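Local coordinates for beta-lactamase (Serratia marcescens, PDB 5GS8) that hydrolyses beta-lactam antibiotics to substituted beta-amino acids, acting as a class A extended-spectrum beta-lactamase that confers resistance on its bacterial host, at the interface of chains A and B. Coordinates in Å, arbitrary orientation; residue numbers count along the deposited sequence, not the author numbering. Chains: chain A/B, Beta-lactamase.

Contact 1 and contact 2 belong to one two-fold symmetric interface, and the centres of their C-alpha atoms lie about 19 Å apart. They share no residue, yet short elements join them: helix 86-90 runs between the 82-84 loop of contact 1 and residues 92-95 of contact 2, and strand 212-218 stands between the 196-200 loop of contact 2 and residue 220 of contact 1. Contact 1 lies near the two-fold axis and at the active-site edge; contact 2 lies farther out, and its twin has the chains exchanged. The pairing may be a feature of the crystal.

Contact 1: the interface of chains A and B. Residues chain A 46, 82-84, 113, 151, 218-220; chain B 82-84, 220.
With CG anti to the backbone N (chi1 -158°), B:Asn82 swings its amide between A:Ser218 and A:Asn113, while A:Asn113, its CG anti to the carbonyl carbon (chi1 -77°), turns its own amide to meet it at about a right angle. As modelled, like faces like: B:Asn82 OD1 lies 2.9 Å from the carbonyl A:Ser218 O, two acceptors, and B:Asn82 ND2 lies 3.1 Å from A:Asn113 ND2, two donors. The amide's orientation is therefore doubtful, and a half-turn about its CB-CG bond would pair donor with acceptor at both ends. Asparagine suits the spot, being short and bearing both kinds of group. Water 1 joins this amide to A:Gln46 OE1. A:Asn113 ND2 also donates a nearly straight bond to A:Thr83 OG1 (2.9 Å, 169° at H), which holds its amide in place.

B:Asp220 crosses A:His151 at about a right angle, its carboxylate turned only slightly from the ring plane. B:Asp220 OD2 comes in obliquely beside A:His151 CD2 and CB, 3.2 Å from the latter. The same OD2 of B:Asp220 reaches water 2 at 2.9 Å, and that water, at the ring's edge, links on to A:Asn82 O. Near the two-fold axis, A:Trp84 CE3 meets the carbonyl B:Thr83 O at 3.3 Å, edge-on in the indole plane, and the twin repeats this. A broad, flat ring suits the place because its weakly positive C-H rim tolerates an oxygen in its plane.

A:Asn113 ends the SDN motif and A:Ser218 directly follows the KTG motif, so B:Asn82, with 107 Å² hidden, occupies part of the neighbour's catalytic cleft; if the dimer persisted in solution, it would probably hinder substrate entry.

Contact 2: the interface of chains A and B. Residues chain A 76, 92-93, 95; chain B 196, 199-200.
B:Lys200 NZ donates a 2.8 Å hydrogen bond to A:Asn93 OD1, the side-chain amide oxygen, tying together two surface loops of this class A beta-lactamase. A:Asn93 lies between helix 86-90 and strand 96-99 of its chain, and B:Lys200 between helix 182-193 and strand 212-218 of the other. The ammonium comes in tilted 20° from the carbonyl plane, and the two side chains cross at about a right angle. The lysine gets there by bending: chi2 is -58°, and the outer torsions turn too, which curls the chain round to bring its tip against the asparagine. A long, flexible side chain suits such a reach, and a neutral amide oxygen gives its likely positive end an acceptor without requiring a charged partner.

The same amide slides past the ring of B:Pro199, pointing the opposite way. A:Asn93 CG sits 3.7 Å from B:Pro199 CG, and A:Asn93 OD1 comes within 3.3 Å of B:Pro199 CB, so the oxygen that accepts from the lysine also rests on the proline's carbons. A rigid pyrrolidine keeps its CB and CG, whose C-H groups are mildly polarised, in a fixed place against the amide. At the far side the arrangement is reversed: A:Pro92 supplies the ring, its CB 3.3 Å from the carbonyl oxygen B:Thr196 O.

A:Asn95 flanks the lysine, its ND2 4.1 Å from B:Lys200 CE in a loose contact. Its OD1 receives the backbone A:Lys76 N at 2.9 Å, the donor standing well above the carbonyl plane. Asparagine readily takes the positive phi and psi found there, and the bond braces its loop against the 3-10 helix 76-78.

Contact 1: the interface of chains A and B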
ATOM      1  N   GLN A  46       4.676 -13.971   2.043  1.00 14.13           N
ATOM      2  CA  GLN A  46       4.004 -12.603   2.110  1.00 13.59           C
ATOM      3  C   GLN A  46       2.569 -12.719   2.621  1.00 11.02           C
ATOM      4  O   GLN A  46       2.350 -13.410   3.613  1.00  9.27           O
ATOM      5  CB  GLN A  46       4.114 -11.877   0.776  1.00 13.20           C
ATOM      6  CG  GLN A  46       5.520 -11.356   0.523  1.00 11.65           C
ATOM      7  CD  GLN A  46       5.847 -10.089   1.264  1.00 12.57           C
ATOM      8  OE1 GLN A  46       4.982  -9.432   1.861  1.00 15.31           O
ATOM      9  NE2 GLN A  46       7.145  -9.746   1.285  1.00 13.34           N
ATOM     10  N   ASN A  82       1.257   4.626   3.397  1.00 10.89           N
ATOM     11  CA  ASN A  82       2.183   4.067   2.407  1.00 10.24           C
ATOM     12  C   ASN A  82       2.373   2.589   2.613  1.00 10.10           C
ATOM     13  O   ASN A  82       3.473   2.065   2.567  1.00 10.72           O
ATOM     14  CB  ASN A  82       3.538   4.819   2.416  1.00 11.21           C
ATOM     15  CG  ASN A  82       4.339   4.675   1.122  1.00 15.76           C
ATOM     16  OD1 ASN A  82       5.413   5.293   0.979  1.00 18.13           O
ATOM     17  ND2 ASN A  82       3.840   3.929   0.184  1.00 12.93           N
ATOM     18  N   THR A  83       1.247   1.917   2.839  1.00  7.73           N
ATOM     19  CA  THR A  83       1.182   0.467   2.816  1.00  7.53           C
ATOM     20  C   THR A  83      -0.159   0.086   2.204  1.00  7.29           C
ATOM     21  O   THR A  83      -1.128   0.837   2.343  1.00  8.42           O
ATOM     22  CB  THR A  83       1.390  -0.145   4.228  1.00  8.84           C
ATOM     23  OG1 THR A  83       1.610  -1.552   4.115  1.00  9.30           O
ATOM     24  CG2 THR A  83       0.197   0.099   5.163  1.00 10.14           C
ATOM     25  N   TRP A  84      -0.238  -1.067   1.555  1.00  7.36           N
ATOM     26  CA  TRP A  84      -1.500  -1.503   0.973  1.00  7.19           C
ATOM     27  C   TRP A  84      -2.540  -1.667   2.086  1.00  7.00           C
ATOM     28  O   TRP A  84      -2.356  -2.481   3.009  1.00  7.32           O
ATOM     29  CB  TRP A  84      -1.291  -2.829   0.255  1.00  6.92           C
ATOM     30  CG  TRP A  84      -2.551  -3.537  -0.110  1.00  6.90           C
ATOM     31  CD1 TRP A  84      -3.093  -4.589   0.563  1.00  6.88           C
ATOM     32  CD2 TRP A  84      -3.444  -3.271  -1.209  1.00  6.59           C
ATOM     33  NE1 TRP A  84      -4.280  -4.966  -0.012  1.00  6.17           N
ATOM     34  CE2 TRP A  84      -4.483  -4.200  -1.135  1.00  6.28           C
ATOM     35  CE3 TRP A  84      -3.453  -2.353  -2.263  1.00  7.91           C
ATOM     36  CZ2 TRP A  84      -5.563  -4.189  -2.014  1.00  7.11           C
ATOM     37  CZ3 TRP A  84      -4.553  -2.345  -3.121  1.00  7.97           C
ATOM     38  CH2 TRP A  84      -5.507  -3.335  -3.063  1.00  7.40           C
ATOM     39  N   ASN A 113      -2.920  -4.794   4.879  1.00  6.82           N
ATOM     40  CA  ASN A 113      -1.677  -4.934   5.666  1.00  6.51           C
ATOM     41  C   ASN A 113      -1.874  -4.422   7.106  1.00  7.25           C
ATOM     42  O   ASN A 113      -1.296  -4.953   8.054  1.00  8.68           O
ATOM     43  CB  ASN A 113      -0.523  -4.157   5.021  1.00  7.30           C
ATOM     44  CG  ASN A 113       0.056  -4.859   3.809  1.00  7.70           C
ATOM     45  OD1 ASN A 113      -0.248  -6.019   3.531  1.00  9.51           O
ATOM     46  ND2 ASN A 113       0.859  -4.136   3.039  1.00  6.66           N
ATOM     47  N   HIS A 151       8.127  -4.687   6.204  1.00 10.40           N
ATOM     48  CA  HIS A 151       8.328  -3.462   5.479  1.00  9.96           C
ATOM     49  C   HIS A 151       9.607  -2.737   5.874  1.00 11.76           C
ATOM     50  O   HIS A 151      10.082  -1.892   5.108  1.00 13.22           O
ATOM     51  CB  HIS A 151       7.122  -2.521   5.626  1.00  9.91           C
ATOM     52  CG  HIS A 151       5.976  -2.860   4.723  1.00 12.46           C
ATOM     53  ND1 HIS A 151       5.179  -3.958   4.947  1.00 13.26           N
ATOM     54  CD2 HIS A 151       5.381  -2.153   3.735  1.00 13.86           C
ATOM     55  CE1 HIS A 151       4.202  -3.978   4.049  1.00 14.29           C
ATOM     56  NE2 HIS A 151       4.323  -2.907   3.285  1.00 13.42           N
ATOM     57  N   SER A 218       2.250 -11.165  -2.182  1.00  6.45           N
ATOM     58  CA  SER A 218       3.107 -10.424  -3.150  1.00  7.03           C
ATOM     59  C   SER A 218       4.159  -9.625  -2.386  1.00  8.04           C
ATOM     60  O   SER A 218       3.837  -8.927  -1.418  1.00  9.18           O
ATOM     61  CB  SER A 218       2.305  -9.456  -3.971  1.00  6.82           C
ATOM     62  OG  SER A 218       1.176 -10.060  -4.569  1.00  7.55           O
ATOM     63  N   SER A 219       5.422  -9.800  -2.771  1.00  7.96           N
ATOM     64  CA  SER A 219       6.443  -8.891  -2.343  1.00  8.17           C
ATOM     65  C   SER A 219       6.604  -7.699  -3.252  1.00  8.70           C
ATOM     66  O   SER A 219       6.047  -7.624  -4.358  1.00  9.92           O
ATOM     67  CB  SER A 219       7.791  -9.635  -2.296  1.00  7.52           C
ATOM     68  OG  SER A 219       8.250  -9.879  -3.615  1.00  8.37           O
ATOM     69  N   ASP A 220       7.512  -6.818  -2.828  1.00 10.75           N
ATOM     70  CA  ASP A 220       8.021  -5.836  -3.780  0.50 10.67           C
ATOM     71  C   ASP A 220       9.236  -6.412  -4.528  1.00 13.04           C
ATOM     72  O   ASP A 220       9.495  -7.614  -4.489  1.00 12.52           O
ATOM     73  CB  ASP A 220       8.384  -4.540  -3.050  0.50 10.60           C
ATOM     74  CG  ASP A 220       8.129  -3.296  -3.889  0.50 11.21           C
ATOM     75  OD1 ASP A 220       8.868  -3.095  -4.878  0.50  9.51           O
ATOM     76  OD2 ASP A 220       7.271  -2.457  -3.477  0.50  9.14           O
TER
ATOM     77  N   ASN B  82       0.775  -4.903  -3.143  1.00 10.89           N
ATOM     78  CA  ASN B  82       1.547  -4.575  -1.941  1.00 10.24           C
ATOM     79  C   ASN B  82       2.165  -3.207  -2.046  1.00 10.10           C
ATOM     80  O   ASN B  82       3.319  -2.991  -1.719  1.00 10.72           O
ATOM     81  CB  ASN B  82       2.617  -5.658  -1.648  1.00 11.21           C
ATOM     82  CG  ASN B  82       3.090  -5.688  -0.194  1.00 15.76           C
ATOM     83  OD1 ASN B  82       3.896  -6.562   0.184  1.00 18.13           O
ATOM     84  ND2 ASN B  82       2.594  -4.806   0.620  1.00 12.93           N
ATOM     85  N   THR B  83       1.346  -2.270  -2.515  1.00  7.73           N
ATOM     86  CA  THR B  83       1.661  -0.854  -2.461  1.00  7.53           C
ATOM     87  C   THR B  83       0.361  -0.114  -2.179  1.00  7.29           C
ATOM     88  O   THR B  83      -0.708  -0.586  -2.572  1.00  8.42           O
ATOM     89  CB  THR B  83       2.358  -0.366  -3.760  1.00  8.84           C
ATOM     90  OG1 THR B  83       2.907   0.936  -3.550  1.00  9.30           O
ATOM     91  CG2 THR B  83       1.405  -0.318  -4.963  1.00 10.14           C
ATOM     92  N   TRP B  84       0.435   1.040  -1.531  1.00  7.36           N
ATOM     93  CA  TRP B  84      -0.770   1.812  -1.256  1.00  7.19           C
ATOM     94  C   TRP B  84      -1.428   2.208  -2.581  1.00  7.00           C
ATOM     95  O   TRP B  84      -0.819   2.914  -3.405  1.00  7.32           O
ATOM     96  CB  TRP B  84      -0.398   3.060  -0.466  1.00  6.92           C
ATOM     97  CG  TRP B  84      -1.476   4.086  -0.393  1.00  6.90           C
ATOM     98  CD1 TRP B  84      -1.543   5.221  -1.142  1.00  6.88           C
ATOM     99  CD2 TRP B  84      -2.646   4.101   0.448  1.00  6.59           C
ATOM    100  NE1 TRP B  84      -2.691   5.916  -0.859  1.00  6.17           N
ATOM    101  CE2 TRP B  84      -3.353   5.268   0.156  1.00  6.28           C
ATOM    102  CE3 TRP B  84      -3.151   3.253   1.438  1.00  7.91           C
ATOM    103  CZ2 TRP B  84      -4.578   5.572   0.747  1.00  7.11           C
ATOM    104  CZ3 TRP B  84      -4.388   3.564   2.004  1.00  7.97           C
ATOM    105  CH2 TRP B  84      -5.004   4.768   1.750  1.00  7.40           C
ATOM    106  N   ASP B 220       8.130   4.685   4.783  1.00 10.75           N
ATOM    107  CA  ASP B 220       8.116   3.635   5.796  0.50 10.67           C
ATOM    108  C   ASP B 220       9.222   3.895   6.834  1.00 13.04           C
ATOM    109  O   ASP B 220       9.791   4.985   6.899  1.00 12.52           O
ATOM    110  CB  ASP B 220       8.290   2.266   5.134  0.50 10.60           C
ATOM    111  CG  ASP B 220       7.521   1.162   5.844  0.50 11.21           C
ATOM    112  OD1 ASP B 220       7.919   0.806   6.975  0.50  9.51           O
ATOM    113  OD2 ASP B 220       6.598   0.566   5.210  0.50  9.14           O
TER
HETATM  114  O   HOH W   1       5.032  -6.969   2.970  1.00 15.17           O
HETATM  115  O   HOH W   2       5.927   0.987   2.438  1.00 20.75           O
HETATM  116  O   HOH W   3       5.864  -2.594  -0.965  1.00 20.75           O

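Contact 2: the interface of chains A and B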
ATOM      1  N   LYS A  76      -5.807   5.507  14.951  1.00 10.96           N
ATOM      2  CA  LYS A  76      -5.229   6.008  13.713  0.50 12.01           C
ATOM      3  C   LYS A  76      -3.786   5.459  13.526  1.00 11.71           C
ATOM      4  O   LYS A  76      -3.388   5.125  12.405  1.00 11.80           O
ATOM      5  CB  LYS A  76      -5.273   7.537  13.698  0.50 12.95           C
ATOM      6  CG  LYS A  76      -4.517   8.187  12.539  0.50 14.01           C
ATOM      7  CD  LYS A  76      -5.215   7.960  11.216  0.50 14.33           C
ATOM      8  CE  LYS A  76      -4.573   8.834  10.123  0.50 13.29           C
ATOM      9  NZ  LYS A  76      -3.092   8.912  10.286  0.50 15.68           N
ATOM     10  N   PRO A  92     -10.000   7.014   6.812  1.00  9.23           N
ATOM     11  CA  PRO A  92      -8.755   7.739   6.883  1.00  9.79           C
ATOM     12  C   PRO A  92      -8.444   8.450   8.189  1.00 11.99           C
ATOM     13  O   PRO A  92      -7.261   8.683   8.466  1.00 12.04           O
ATOM     14  CB  PRO A  92      -8.853   8.730   5.713  1.00 10.74           C
ATOM     15  CG  PRO A  92     -10.299   8.831   5.430  1.00 11.78           C
ATOM     16  CD  PRO A  92     -10.904   7.520   5.777  1.00 11.02           C
ATOM     17  N   ASN A  93      -9.444   8.722   9.021  1.00  9.68           N
ATOM     18  CA  ASN A  93      -9.216   9.260  10.365  1.00 11.60           C
ATOM     19  C   ASN A  93      -8.919   8.208  11.413  1.00 11.87           C
ATOM     20  O   ASN A  93      -8.359   8.518  12.458  1.00 13.31           O
ATOM     21  CB  ASN A  93     -10.398  10.056  10.831  1.00 13.35           C
ATOM     22  CG  ASN A  93     -10.379  11.463  10.329  1.00 17.49           C
ATOM     23  OD1 ASN A  93      -9.692  12.305  10.922  1.00 22.93           O
ATOM     24  ND2 ASN A  93     -10.839  11.651   9.115  1.00 21.64           N
ATOM     25  N   ASN A  95      -9.376   5.797  14.442  1.00 10.04           N
ATOM     26  CA  ASN A  95      -9.975   6.029  15.767  1.00 10.19           C
ATOM     27  C   ASN A  95     -11.452   5.688  15.782  1.00  9.96           C
ATOM     28  O   ASN A  95     -12.315   6.497  16.137  1.00 11.95           O
ATOM     29  CB  ASN A  95      -9.749   7.462  16.183  1.00 10.18           C
ATOM     30  CG  ASN A  95      -8.288   7.774  16.375  1.00  9.97           C
ATOM     31  OD1 ASN A  95      -7.507   6.933  16.809  1.00 12.40           O
ATOM     32  ND2 ASN A  95      -7.914   9.019  16.088  1.00 13.00           N
TER
ATOM     33  N   THR B 196      -8.075  13.222   1.257  1.00  7.45           N
ATOM     34  CA  THR B 196      -8.537  12.521   2.447  1.00  7.89           C
ATOM     35  C   THR B 196      -7.427  11.988   3.335  1.00  8.38           C
ATOM     36  O   THR B 196      -7.685  11.598   4.483  1.00  8.93           O
ATOM     37  CB  THR B 196      -9.440  11.339   2.110  1.00 10.63           C
ATOM     38  OG1 THR B 196      -8.758  10.433   1.266  1.00 11.22           O
ATOM     39  CG2 THR B 196     -10.652  11.826   1.345  1.00 10.76           C
ATOM     40  N   PRO B 199      -5.508  13.551   7.719  1.00 10.04           N
ATOM     41  CA  PRO B 199      -6.448  14.462   8.402  1.00 10.48           C
ATOM     42  C   PRO B 199      -5.954  14.984   9.750  1.00 10.13           C
ATOM     43  O   PRO B 199      -6.488  15.986  10.242  1.00 12.12           O
ATOM     44  CB  PRO B 199      -7.704  13.599   8.560  1.00 11.78           C
ATOM     45  CG  PRO B 199      -7.169  12.198   8.615  1.00 10.34           C
ATOM     46  CD  PRO B 199      -6.043  12.177   7.591  1.00 11.12           C
ATOM     47  N   LYS B 200      -4.949  14.325  10.334  1.00 10.30           N
ATOM     48  CA  LYS B 200      -4.360  14.800  11.591  1.00 12.29           C
ATOM     49  C   LYS B 200      -3.014  15.437  11.417  1.00 10.76           C
ATOM     50  O   LYS B 200      -2.308  15.606  12.403  1.00 10.80           O
ATOM     51  CB  LYS B 200      -4.132  13.640  12.574  1.00 17.99           C
ATOM     52  CG  LYS B 200      -5.270  12.641  12.646  1.00 25.25           C
ATOM     53  CD  LYS B 200      -6.530  13.348  13.043  1.00 23.27           C
ATOM     54  CE  LYS B 200      -7.420  12.432  13.889  1.00 33.73           C
ATOM     55  NZ  LYS B 200      -8.843  12.680  13.572  1.00 32.95           N
TER